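Local coordinates for 3-oxo-tetronate kinase (Salmonella typhimurium, PDB 3DQQ), which probably catalyses the ATP-dependent phosphorylation of 3-oxo-tetronate to 3-oxo-tetronate 4-phosphate, as a member of the four-carbon acid sugar kinase family, at residues 246-250 with 417-421; 342-347 with 367-372; 355-361 with 396-402; 383-389 with 411-415. One frame throughout, in Å; residues are numbered along the deposited sequence.

Contact 1 (246-250 with 417-421); sequences GYPLS and REFQV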
loop_
_atom_site.group_PDB
_atom_site.type_symbol
_atom_site.label_atom_id
_atom_site.label_comp_id
_atom_site.label_asym_id
_atom_site.label_seq_id
_atom_site.Cartn_x
_atom_site.Cartn_y
_atom_site.Cartn_z
ATOM N N GLY A 246 9.467 27.991 18.544
ATOM C CA GLY A 246 8.622 27.242 17.598
ATOM C C GLY A 246 7.173 27.017 18.029
ATOM O O GLY A 246 6.453 26.276 17.366
ATOM N N TYR A 247 6.750 27.632 19.143
ATOM C CA TYR A 247 5.323 27.749 19.455
ATOM C C TYR A 247 4.612 28.448 18.307
ATOM O O TYR A 247 5.102 29.417 17.782
ATOM C CB TYR A 247 5.074 28.553 20.728
ATOM C CG TYR A 247 3.666 28.350 21.238
ATOM C CD1 TYR A 247 3.365 27.276 22.082
ATOM C CD2 TYR A 247 2.632 29.173 20.828
ATOM C CE1 TYR A 247 2.111 27.057 22.528
ATOM C CE2 TYR A 247 1.373 28.963 21.275
ATOM C CZ TYR A 247 1.113 27.898 22.132
ATOM O OH TYR A 247 -0.170 27.660 22.581
ATOM N N PRO A 248 3.458 27.942 17.908
ATOM C CA PRO A 248 2.845 28.455 16.704
ATOM C C PRO A 248 2.319 29.867 16.813
ATOM O O PRO A 248 1.879 30.264 17.872
ATOM C CB PRO A 248 1.696 27.470 16.447
ATOM C CG PRO A 248 1.442 26.812 17.709
ATOM C CD PRO A 248 2.701 26.821 18.480
ATOM N N LEU A 249 2.370 30.588 15.696
ATOM C CA LEU A 249 1.928 31.987 15.576
ATOM C C LEU A 249 0.415 32.153 15.596
ATOM O O LEU A 249 -0.308 31.207 15.416
ATOM C CB LEU A 249 2.402 32.551 14.234
ATOM C CG LEU A 249 3.892 32.542 13.919
ATOM C CD1 LEU A 249 4.125 33.038 12.508
ATOM C CD2 LEU A 249 4.555 33.430 14.899
ATOM N N SER A 250 -0.051 33.376 15.761
ATOM C CA SER A 250 -1.468 33.695 15.618
ATOM C C SER A 250 -1.910 33.790 14.179
ATOM O O SER A 250 -1.142 34.167 13.303
ATOM C CB SER A 250 -1.788 35.038 16.254
ATOM O OG SER A 250 -2.149 34.818 17.608
ATOM N N ARG A 417 -6.353 22.879 19.233
ATOM C CA ARG A 417 -7.023 23.108 20.514
ATOM C C ARG A 417 -6.063 23.134 21.684
ATOM O O ARG A 417 -6.268 23.860 22.652
ATOM C CB ARG A 417 -8.046 22.004 20.777
ATOM C CG ARG A 417 -9.293 22.098 19.938
ATOM C CD ARG A 417 -10.383 22.917 20.592
ATOM N NE ARG A 417 -11.611 22.911 19.789
ATOM C CZ ARG A 417 -12.425 21.855 19.654
ATOM N NH1 ARG A 417 -12.176 20.671 20.240
ATOM N NH2 ARG A 417 -13.505 21.980 18.905
ATOM N N GLU A 418 -5.020 22.319 21.611
ATOM C CA GLU A 418 -3.998 22.333 22.644
ATOM C C GLU A 418 -2.898 23.353 22.398
ATOM O O GLU A 418 -1.887 23.305 23.061
ATOM C CB GLU A 418 -3.429 20.935 22.826
ATOM C CG GLU A 418 -4.474 20.024 23.445
ATOM C CD GLU A 418 -4.245 18.539 23.146
ATOM O OE1 GLU A 418 -3.052 18.078 23.133
ATOM O OE2 GLU A 418 -5.267 17.825 22.940
ATOM N N PHE A 419 -3.085 24.283 21.471
ATOM C CA PHE A 419 -2.080 25.291 21.234
ATOM C C PHE A 419 -2.736 26.560 20.802
ATOM O O PHE A 419 -3.020 26.748 19.660
ATOM C CB PHE A 419 -1.108 24.815 20.174
ATOM C CG PHE A 419 -0.439 23.547 20.527
ATOM C CD1 PHE A 419 0.761 23.552 21.212
ATOM C CD2 PHE A 419 -1.032 22.335 20.230
ATOM C CE1 PHE A 419 1.380 22.367 21.567
ATOM C CE2 PHE A 419 -0.422 21.147 20.593
ATOM C CZ PHE A 419 0.795 21.171 21.262
ATOM N N GLN A 420 -2.949 27.469 21.716
ATOM C CA GLN A 420 -3.808 28.557 21.411
ATOM C C GLN A 420 -3.094 29.790 20.870
ATOM O O GLN A 420 -3.131 30.044 19.674
ATOM C CB GLN A 420 -4.623 28.887 22.651
ATOM C CG GLN A 420 -5.459 27.707 23.165
ATOM C CD GLN A 420 -6.782 27.545 22.426
ATOM O OE1 GLN A 420 -7.491 28.523 22.142
ATOM N NE2 GLN A 420 -7.127 26.306 22.125
ATOM N N VAL A 421 -2.440 30.561 21.737
ATOM C CA VAL A 421 -2.525 32.084 21.590
ATOM C C VAL A 421 -2.366 32.597 20.112
ATOM O O VAL A 421 -3.324 32.549 19.313
ATOM C CB VAL A 421 -1.642 32.951 22.662
ATOM C CG1 VAL A 421 -2.224 34.408 22.838
ATOM C CG2 VAL A 421 -1.493 32.217 24.047
#
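Tyr-247 reaches across to the C-terminal tail and lays the end of its ring against Phe-419, Gln-420 and Val-421. With CG anti to the backbone N (chi1 -164°), the ring extends toward the tail, and the hydroxyl becomes the foremost atom: Gln-420 N, which lies at the edge of the tyrosine ring near its plane, is 2.9 Å from OH. On one ring face sits CD of the next residue, Pro-248, offset toward the rim. Phe-419 presents its own edge to the tyrosine, CE1 of Tyr-247 lying 4.0 Å from CD1 of Phe-419 in the plane of the phenylalanine ring, while Pro-248 CG rests 4.1 Å from Phe-419 CB. The arrangement closes a C-terminal tail, which leaves helix 411-417 at Glu-418, over the loop that joins helix 224-235 to strand 253-257. Neither partner is regular secondary structure, so the two segments meet through side chains and isolated polar atoms. Trp-389 of strand 387-392 places the contact against the fold, its ring packing edge-to-face with that of Phe-419 and its side chain touching Pro-248. Val-421, the last residue, is exposed; its N approaches the edge of the tyrosine ring, and Ser-250 OG makes a weak hydrogen bond of 3.1 Å to Val-421 O, an oxygen of the chain terminus. Gln-420 points away from the loop and folds back on the helix end: its NE2 donates to Arg-417 O at 2.6 Å. Arg-417 O lies in the amide plane of Gln-420, while NE2 stands 37° out of the carbonyl plane of Arg-417.

Contact 2 (342-347 with 367-372); sequences FSLLAA and VVTQSL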
loop_
_atom_site.group_PDB
_atom_site.type_symbol
_atom_site.label_atom_id
_atom_site.label_comp_id
_atom_site.label_asym_id
_atom_site.label_seq_id
_atom_site.Cartn_x
_atom_site.Cartn_y
_atom_site.Cartn_z
ATOM N N PHE A 342 -1.701 21.061 -4.577
ATOM C CA PHE A 342 -1.356 21.490 -3.221
ATOM C C PHE A 342 -0.251 22.545 -3.206
ATOM O O PHE A 342 -0.227 23.480 -2.383
ATOM C CB PHE A 342 -0.925 20.300 -2.367
ATOM C CG PHE A 342 -2.065 19.579 -1.727
ATOM C CD1 PHE A 342 -2.944 20.241 -0.904
ATOM C CD2 PHE A 342 -2.263 18.235 -1.937
ATOM C CE1 PHE A 342 -4.009 19.572 -0.301
ATOM C CE2 PHE A 342 -3.335 17.562 -1.325
ATOM C CZ PHE A 342 -4.202 18.247 -0.509
ATOM N N SER A 343 0.672 22.388 -4.133
ATOM C CA SER A 343 1.733 23.354 -4.283
ATOM C C SER A 343 1.205 24.768 -4.531
ATOM O O SER A 343 1.549 25.686 -3.796
ATOM C CB SER A 343 2.623 22.943 -5.430
ATOM O OG SER A 343 3.637 23.874 -5.521
ATOM N N LEU A 344 0.380 24.924 -5.565
ATOM C CA LEU A 344 -0.228 26.195 -5.871
ATOM C C LEU A 344 -1.155 26.710 -4.755
ATOM O O LEU A 344 -1.281 27.926 -4.518
ATOM C CB LEU A 344 -1.055 26.070 -7.128
ATOM C CG LEU A 344 -0.317 25.758 -8.416
ATOM C CD1 LEU A 344 -1.283 25.100 -9.423
ATOM C CD2 LEU A 344 0.316 27.040 -8.957
ATOM N N LEU A 345 -1.819 25.778 -4.092
ATOM C CA LEU A 345 -2.845 26.111 -3.123
ATOM C C LEU A 345 -2.169 26.741 -1.899
ATOM O O LEU A 345 -2.627 27.780 -1.375
ATOM C CB LEU A 345 -3.624 24.848 -2.758
ATOM C CG LEU A 345 -4.697 24.951 -1.697
ATOM C CD1 LEU A 345 -5.578 26.143 -1.944
ATOM C CD2 LEU A 345 -5.508 23.668 -1.665
ATOM N N ALA A 346 -1.046 26.142 -1.488
ATOM C CA ALA A 346 -0.331 26.586 -0.293
ATOM C C ALA A 346 0.155 27.991 -0.488
ATOM O O ALA A 346 -0.042 28.832 0.365
ATOM C CB ALA A 346 0.840 25.654 0.030
ATOM N N ALA A 347 0.780 28.263 -1.627
ATOM C CA ALA A 347 1.258 29.642 -1.883
ATOM C C ALA A 347 0.101 30.633 -1.746
ATOM O O ALA A 347 0.203 31.610 -1.013
ATOM C CB ALA A 347 1.932 29.770 -3.247
ATOM N N VAL A 367 6.017 19.356 -0.546
ATOM C CA VAL A 367 5.625 20.296 -1.564
ATOM C C VAL A 367 5.114 21.590 -0.944
ATOM O O VAL A 367 5.322 22.658 -1.525
ATOM C CB VAL A 367 4.598 19.748 -2.626
ATOM C CG1 VAL A 367 4.809 18.285 -2.948
ATOM C CG2 VAL A 367 3.188 20.038 -2.218
ATOM N N VAL A 368 4.469 21.500 0.215
ATOM C CA VAL A 368 3.954 22.694 0.883
ATOM C C VAL A 368 5.094 23.571 1.379
ATOM O O VAL A 368 5.055 24.797 1.258
ATOM C CB VAL A 368 3.033 22.357 2.072
ATOM C CG1 VAL A 368 2.879 23.551 2.984
ATOM C CG2 VAL A 368 1.676 21.920 1.576
ATOM N N THR A 369 6.105 22.929 1.937
ATOM C CA THR A 369 7.252 23.623 2.430
ATOM C C THR A 369 7.997 24.262 1.298
ATOM O O THR A 369 8.396 25.398 1.387
ATOM C CB THR A 369 8.165 22.662 3.180
ATOM O OG1 THR A 369 7.703 22.586 4.522
ATOM C CG2 THR A 369 9.573 23.178 3.247
ATOM N N GLN A 370 8.205 23.524 0.226
ATOM C CA GLN A 370 8.941 24.087 -0.876
ATOM C C GLN A 370 8.140 25.198 -1.518
ATOM O O GLN A 370 8.704 26.171 -1.940
ATOM C CB GLN A 370 9.328 23.042 -1.904
ATOM C CG GLN A 370 10.103 23.654 -3.120
ATOM C CD GLN A 370 10.441 22.608 -4.296
ATOM O OE1 GLN A 370 10.295 21.342 -4.151
ATOM N NE2 GLN A 370 10.892 23.169 -5.475
ATOM N N SER A 371 6.819 25.074 -1.551
ATOM C CA SER A 371 5.977 26.090 -2.133
ATOM C C SER A 371 6.012 27.397 -1.376
ATOM O O SER A 371 5.976 28.442 -1.964
ATOM C CB SER A 371 4.549 25.599 -2.183
ATOM O OG SER A 371 3.709 26.630 -2.662
ATOM N N LEU A 372 6.055 27.362 -0.065
ATOM C CA LEU A 372 6.154 28.591 0.694
ATOM C C LEU A 372 7.622 29.072 0.755
ATOM O O LEU A 372 7.942 30.116 1.330
ATOM C CB LEU A 372 5.596 28.361 2.085
ATOM C CG LEU A 372 4.160 27.852 2.116
ATOM C CD1 LEU A 372 3.785 27.360 3.498
ATOM C CD2 LEU A 372 3.215 28.938 1.646
#
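The ring of Phe-342 turns away from residues 367-372, so the contact with Val-367 falls to its CB, 4.1 Å from Val-367 CG2. Neither a face nor an edge of the ring is used here; the side chain also packs on Ile-313 and Ala-315, close to Thr-364 of the probable ATP site. No other flat side chain takes part, and the rest of the interface is made by small groups. The axes of the segments 342-347 and 367-371 approach to 8.4 Å, at 47° to each other. This close approach goes with the small residues Ser-343, Ala-346, Ala-347 and Ser-371 at the crossing. The methyl of Ala-346 meets both branches of Val-368, with CG2 at 4.1 Å from its CB. Farther along, Leu-372 reaches in with one branch, CD2 lying 3.5 Å from Ala-346 O. Ser-371 holds its OG anti to the backbone N (chi1 176°), which directs the hydroxyl to the neighbouring helix; there it donates to Ser-343 O at 2.6 Å, tilted 27° from the carbonyl plane. That carbonyl also receives a weak helical bond from Ala-347 N, at 3.5 Å. One backbone oxygen is thus shared by two donors, and the serine hydroxyl ties the helices together by a polar bond within an otherwise largely apolar interface.

Contact 3 (355-361 with 396-402); sequences TRFIVAG and PVSLALK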
loop_
_atom_site.group_PDB
_atom_site.type_symbol
_atom_site.label_atom_id
_atom_site.label_comp_id
_atom_site.label_asym_id
_atom_site.label_seq_id
_atom_site.Cartn_x
_atom_site.Cartn_y
_atom_site.Cartn_z
ATOM N N THR A 355 -1.772 31.352 8.152
ATOM C CA THR A 355 -0.573 31.496 8.945
ATOM C C THR A 355 -0.099 30.149 9.541
ATOM O O THR A 355 1.076 29.975 9.765
ATOM C CB THR A 355 -0.820 32.572 10.046
ATOM O OG1 THR A 355 0.418 33.124 10.444
ATOM C CG2 THR A 355 -1.441 31.985 11.264
ATOM N N ARG A 356 -1.024 29.215 9.766
ATOM C CA ARG A 356 -0.749 27.903 10.301
ATOM C C ARG A 356 -1.186 26.805 9.343
ATOM O O ARG A 356 -2.335 26.739 8.980
ATOM C CB ARG A 356 -1.525 27.733 11.588
ATOM C CG ARG A 356 -0.921 28.497 12.738
ATOM C CD ARG A 356 -1.615 28.176 14.053
ATOM N NE ARG A 356 -2.905 28.834 14.039
ATOM C CZ ARG A 356 -3.991 28.427 14.685
ATOM N NH1 ARG A 356 -3.996 27.347 15.459
ATOM N NH2 ARG A 356 -5.083 29.143 14.571
ATOM N N PHE A 357 -0.272 25.912 8.981
ATOM C CA PHE A 357 -0.549 24.869 8.019
ATOM C C PHE A 357 -0.363 23.502 8.660
ATOM O O PHE A 357 0.748 23.122 9.022
ATOM C CB PHE A 357 0.421 24.983 6.876
ATOM C CG PHE A 357 0.186 26.148 5.990
ATOM C CD1 PHE A 357 -0.337 25.979 4.723
ATOM C CD2 PHE A 357 0.491 27.430 6.403
ATOM C CE1 PHE A 357 -0.554 27.085 3.882
ATOM C CE2 PHE A 357 0.273 28.530 5.565
ATOM C CZ PHE A 357 -0.244 28.349 4.308
ATOM N N ILE A 358 -1.451 22.759 8.796
ATOM C CA ILE A 358 -1.410 21.429 9.341
ATOM C C ILE A 358 -1.422 20.492 8.131
ATOM O O ILE A 358 -2.381 20.455 7.395
ATOM C CB ILE A 358 -2.618 21.207 10.286
ATOM C CG1 ILE A 358 -2.612 22.277 11.386
ATOM C CG2 ILE A 358 -2.615 19.784 10.882
ATOM C CD1 ILE A 358 -3.910 22.381 12.201
ATOM N N VAL A 359 -0.339 19.768 7.899
ATOM C CA VAL A 359 -0.206 19.025 6.656
ATOM C C VAL A 359 -0.011 17.536 6.960
ATOM O O VAL A 359 0.806 17.171 7.812
ATOM C CB VAL A 359 0.975 19.562 5.831
ATOM C CG1 VAL A 359 1.096 18.824 4.508
ATOM C CG2 VAL A 359 0.825 21.066 5.630
ATOM N N ALA A 360 -0.789 16.685 6.289
ATOM C CA ALA A 360 -0.680 15.230 6.418
ATOM C C ALA A 360 -0.086 14.658 5.126
ATOM O O ALA A 360 -0.579 14.932 4.026
ATOM C CB ALA A 360 -2.024 14.619 6.680
ATOM N N GLY A 361 0.995 13.883 5.272
ATOM C CA GLY A 361 1.689 13.255 4.152
ATOM C C GLY A 361 3.119 13.776 4.062
ATOM O O GLY A 361 3.351 14.980 4.212
ATOM N N PRO A 396 6.573 34.370 8.059
ATOM C CA PRO A 396 5.789 34.274 9.297
ATOM C C PRO A 396 4.718 33.183 9.159
ATOM O O PRO A 396 3.534 33.478 9.004
ATOM C CB PRO A 396 5.164 35.653 9.398
ATOM C CG PRO A 396 4.961 36.056 7.931
ATOM C CD PRO A 396 6.065 35.409 7.145
ATOM N N VAL A 397 5.156 31.929 9.214
ATOM C CA VAL A 397 4.332 30.792 8.928
ATOM C C VAL A 397 4.668 29.706 9.927
ATOM O O VAL A 397 5.804 29.561 10.295
ATOM C CB VAL A 397 4.644 30.341 7.499
ATOM C CG1 VAL A 397 4.199 28.905 7.242
ATOM C CG2 VAL A 397 4.008 31.314 6.506
ATOM N N SER A 398 3.668 28.949 10.361
ATOM C CA SER A 398 3.843 27.864 11.305
ATOM C C SER A 398 3.330 26.609 10.646
ATOM O O SER A 398 2.293 26.644 9.979
ATOM C CB SER A 398 3.029 28.100 12.569
ATOM O OG SER A 398 3.468 29.236 13.285
ATOM N N LEU A 399 4.037 25.498 10.846
ATOM C CA LEU A 399 3.749 24.255 10.146
ATOM C C LEU A 399 3.639 23.130 11.160
ATOM O O LEU A 399 4.378 23.117 12.139
ATOM C CB LEU A 399 4.912 23.950 9.213
ATOM C CG LEU A 399 5.003 24.524 7.795
ATOM C CD1 LEU A 399 4.531 25.910 7.714
ATOM C CD2 LEU A 399 6.428 24.468 7.322
ATOM N N ALA A 400 2.721 22.202 10.959
ATOM C CA ALA A 400 2.750 20.950 11.696
ATOM C C ALA A 400 2.693 19.857 10.652
ATOM O O ALA A 400 1.649 19.627 10.076
ATOM C CB ALA A 400 1.601 20.861 12.626
ATOM N N LEU A 401 3.831 19.242 10.369
ATOM C CA LEU A 401 3.984 18.296 9.274
ATOM C C LEU A 401 3.979 16.868 9.772
ATOM O O LEU A 401 4.842 16.470 10.483
ATOM C CB LEU A 401 5.286 18.550 8.517
ATOM C CG LEU A 401 5.553 20.018 8.174
ATOM C CD1 LEU A 401 6.862 20.122 7.431
ATOM C CD2 LEU A 401 4.422 20.639 7.385
ATOM N N LYS A 402 3.022 16.094 9.306
ATOM C CA LYS A 402 2.736 14.768 9.763
ATOM C C LYS A 402 2.941 13.811 8.604
ATOM O O LYS A 402 2.460 14.012 7.481
ATOM C CB LYS A 402 1.275 14.769 10.198
ATOM C CG LYS A 402 0.693 13.502 10.763
ATOM C CD LYS A 402 0.211 12.565 9.677
ATOM C CE LYS A 402 -1.119 11.985 10.026
ATOM N NZ LYS A 402 -1.323 10.703 9.317
#
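Six backbone hydrogen bonds join 355-361 to 396-402 in parallel register. Thr-355 O accepts from Ser-398 N at 2.9 Å, and the ladder then runs through Phe-357 and Val-359 to Gly-361 N, which donates to Lys-402 O at 2.7 Å. The straightest is Val-359 N to Ala-400 O, with 173° at the hydrogen. CA-H...O contacts reinforce several rungs, as from Arg-356 CA to Ser-398 O at 3.3 Å. Polar side chains bond to partners beyond the two strands: Ser-398 OG bonds Asn-391 and the backbone N of Leu-249, Arg-356 NH2 bonds Gly-251 O, and Lys-402 NZ bonds Gly-404 O and Thr-264 OG1. On the face carrying Phe-357, Val-359, Leu-399 and Leu-401, the packing is apolar. Leu-401 and Val-359 run alongside each other in the same sense, with CD2 of Leu-401 3.9 Å from Val-359 CB. Val-397 offers its CG1, anti to the backbone N (chi1 161°), to Phe-357 CD2 at 4.1 Å, meeting the ring obliquely. The opposite face brings Arg-356 CG against Ser-398 CB at 4.0 Å. These neighbouring parallel strands are part of the sheet of the nucleotide-binding domain, with Gly-361 at the N-cap position of helix 362-371; Gly-361 and Gly-404, just beyond Lys-402, belong to the probable ATP site.

Contact 4 (383-389 with 411-415); sequences ISPGVPW and FFIRA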
loop_
_atom_site.group_PDB
_atom_site.type_symbol
_atom_site.label_atom_id
_atom_site.label_comp_id
_atom_site.label_asym_id
_atom_site.label_seq_id
_atom_site.Cartn_x
_atom_site.Cartn_y
_atom_site.Cartn_z
ATOM N N ILE A 383 2.860 17.776 19.139
ATOM C CA ILE A 383 1.452 17.550 19.093
ATOM C C ILE A 383 1.312 16.066 19.364
ATOM O O ILE A 383 0.460 15.651 20.103
ATOM C CB ILE A 383 0.869 17.985 17.729
ATOM C CG1 ILE A 383 1.213 19.464 17.455
ATOM C CG2 ILE A 383 -0.618 17.761 17.711
ATOM C CD1 ILE A 383 1.261 19.858 16.014
ATOM N N SER A 384 2.173 15.265 18.768
ATOM C CA SER A 384 2.189 13.829 18.964
ATOM C C SER A 384 3.634 13.489 18.807
ATOM O O SER A 384 4.404 14.295 18.328
ATOM C CB SER A 384 1.401 13.098 17.870
ATOM O OG SER A 384 -0.010 13.174 18.061
ATOM N N PRO A 385 4.026 12.294 19.200
ATOM C CA PRO A 385 5.437 11.976 19.043
ATOM C C PRO A 385 5.864 12.077 17.604
ATOM O O PRO A 385 5.188 11.550 16.731
ATOM C CB PRO A 385 5.519 10.528 19.520
ATOM C CG PRO A 385 4.367 10.411 20.489
ATOM C CD PRO A 385 3.278 11.199 19.836
ATOM N N GLY A 386 6.979 12.774 17.379
ATOM C CA GLY A 386 7.597 12.909 16.056
ATOM C C GLY A 386 7.048 14.096 15.286
ATOM O O GLY A 386 7.572 14.427 14.223
ATOM N N VAL A 387 6.014 14.744 15.821
ATOM C CA VAL A 387 5.287 15.750 15.098
ATOM C C VAL A 387 5.079 16.989 15.920
ATOM O O VAL A 387 4.011 17.163 16.510
ATOM C CB VAL A 387 3.942 15.212 14.668
ATOM C CG1 VAL A 387 3.258 16.210 13.709
ATOM C CG2 VAL A 387 4.158 13.850 14.035
ATOM N N PRO A 388 6.083 17.871 15.935
ATOM C CA PRO A 388 6.020 19.158 16.587
ATOM C C PRO A 388 5.495 20.291 15.710
ATOM O O PRO A 388 5.579 20.226 14.489
ATOM C CB PRO A 388 7.474 19.454 16.845
ATOM C CG PRO A 388 8.136 18.921 15.648
ATOM C CD PRO A 388 7.385 17.668 15.293
ATOM N N TRP A 389 4.994 21.340 16.339
ATOM C CA TRP A 389 4.809 22.611 15.668
ATOM C C TRP A 389 6.177 23.182 15.377
ATOM O O TRP A 389 7.062 23.076 16.183
ATOM C CB TRP A 389 4.048 23.608 16.563
ATOM C CG TRP A 389 2.552 23.531 16.416
ATOM C CD1 TRP A 389 1.648 23.065 17.338
ATOM C CD2 TRP A 389 1.793 23.932 15.283
ATOM N NE1 TRP A 389 0.378 23.159 16.847
ATOM C CE2 TRP A 389 0.436 23.690 15.585
ATOM C CE3 TRP A 389 2.125 24.489 14.043
ATOM C CZ2 TRP A 389 -0.578 23.962 14.683
ATOM C CZ3 TRP A 389 1.119 24.786 13.163
ATOM C CH2 TRP A 389 -0.218 24.513 13.483
ATOM N N PHE A 411 -5.724 14.129 15.829
ATOM C CA PHE A 411 -4.566 14.974 15.565
ATOM C C PHE A 411 -4.890 16.382 15.076
ATOM O O PHE A 411 -4.397 17.369 15.639
ATOM C CB PHE A 411 -3.683 14.309 14.538
ATOM C CG PHE A 411 -2.472 15.125 14.148
ATOM C CD1 PHE A 411 -1.380 15.213 14.983
ATOM C CD2 PHE A 411 -2.408 15.755 12.920
ATOM C CE1 PHE A 411 -0.275 15.937 14.615
ATOM C CE2 PHE A 411 -1.317 16.470 12.563
ATOM C CZ PHE A 411 -0.251 16.574 13.421
ATOM N N PHE A 412 -5.722 16.477 14.044
ATOM C CA PHE A 412 -6.012 17.760 13.425
ATOM C C PHE A 412 -6.751 18.697 14.370
ATOM O O PHE A 412 -6.664 19.936 14.214
ATOM C CB PHE A 412 -6.865 17.600 12.161
ATOM C CG PHE A 412 -6.219 16.838 11.055
ATOM C CD1 PHE A 412 -4.901 17.003 10.742
ATOM C CD2 PHE A 412 -6.960 15.993 10.281
ATOM C CE1 PHE A 412 -4.320 16.302 9.707
ATOM C CE2 PHE A 412 -6.367 15.284 9.217
ATOM C CZ PHE A 412 -5.055 15.450 8.941
ATOM N N ILE A 413 -7.510 18.132 15.314
ATOM C CA ILE A 413 -8.099 18.966 16.361
ATOM C C ILE A 413 -7.037 19.347 17.396
ATOM O O ILE A 413 -6.903 20.518 17.732
ATOM C CB ILE A 413 -9.286 18.308 17.080
ATOM C CG1 ILE A 413 -10.465 18.175 16.144
ATOM C CG2 ILE A 413 -9.756 19.170 18.199
ATOM C CD1 ILE A 413 -11.736 17.837 16.847
ATOM N N ARG A 414 -6.267 18.375 17.881
ATOM C CA ARG A 414 -5.346 18.662 18.977
ATOM C C ARG A 414 -4.359 19.705 18.557
ATOM O O ARG A 414 -4.116 20.637 19.311
ATOM C CB ARG A 414 -4.650 17.403 19.491
ATOM C CG ARG A 414 -5.708 16.403 20.056
ATOM C CD ARG A 414 -5.151 15.268 20.940
ATOM N NE ARG A 414 -3.959 14.670 20.333
ATOM C CZ ARG A 414 -2.702 15.019 20.617
ATOM N NH1 ARG A 414 -2.419 15.966 21.515
ATOM N NH2 ARG A 414 -1.715 14.394 19.986
ATOM N N ALA A 415 -3.852 19.576 17.331
ATOM C CA ALA A 415 -2.942 20.549 16.743
ATOM C C ALA A 415 -3.388 21.987 16.982
ATOM O O ALA A 415 -2.578 22.885 17.097
ATOM C CB ALA A 415 -2.834 20.291 15.261
#
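Ile-383 and Ser-384, together opposite Val-387 in a classic beta bulge, face helix 411-417 with Phe-411 and Arg-414 set against them. A type II turn from Ser-384 to Val-387 links the two sides of this hairpin between strands 376-382 and 387-392. Among the apolar contacts, Ile-383 CG2 and Val-387 CG1 both approach the Phe-411 ring obliquely, the first at 3.6 Å from CE1 and the second at 3.5 Å from CZ. With CG anti to the backbone N (chi1 178°), the Phe-411 ring extends toward both side chains. Ile-383 also reaches Ala-415, its CG2 and CD1 meeting CB, while CD1 lies over one face of the Trp-389 ring, toward its rim. The polar contacts centre on Arg-414 and Trp-389. The guanidinium of Arg-414 has Ile-383 CG2 over one face, and its NH2 donates to Ile-383 O from above the carbonyl plane; NH1 adds a weak bond to the same oxygen. Salt bridges to Asp-408 through NE and to Glu-418 through NH1 also engage the group. At the far end, Trp-389 NE1 donates to Ala-415 O at 3.0 Å, with that oxygen in the indole plane and the N-H on one of its lone pairs.

Contact 3 touches all the others, its centre 10 to 12 Å from theirs. Contact 4 touches it on the face bearing Ile-358 and Ala-400, where helix 411-417 packs, and strands 387-392 and 398-402 are neighbours in the sheet. Contact 2 packs on the other face through Thr-369, Leu-372 and Ala-346, so helices cover both sides of these strands; contacts 2 and 4 do not touch, their centres being 20 Å apart. Along the chain, contact 1 encloses all the rest, contact 2 closes before contact 4 opens, and contact 3 crosses both. The C-terminal tail thus returns to the loop entering strand 253-257, so that the stretch of chain enclosed by contact 1 contains the probable ATP-site residues.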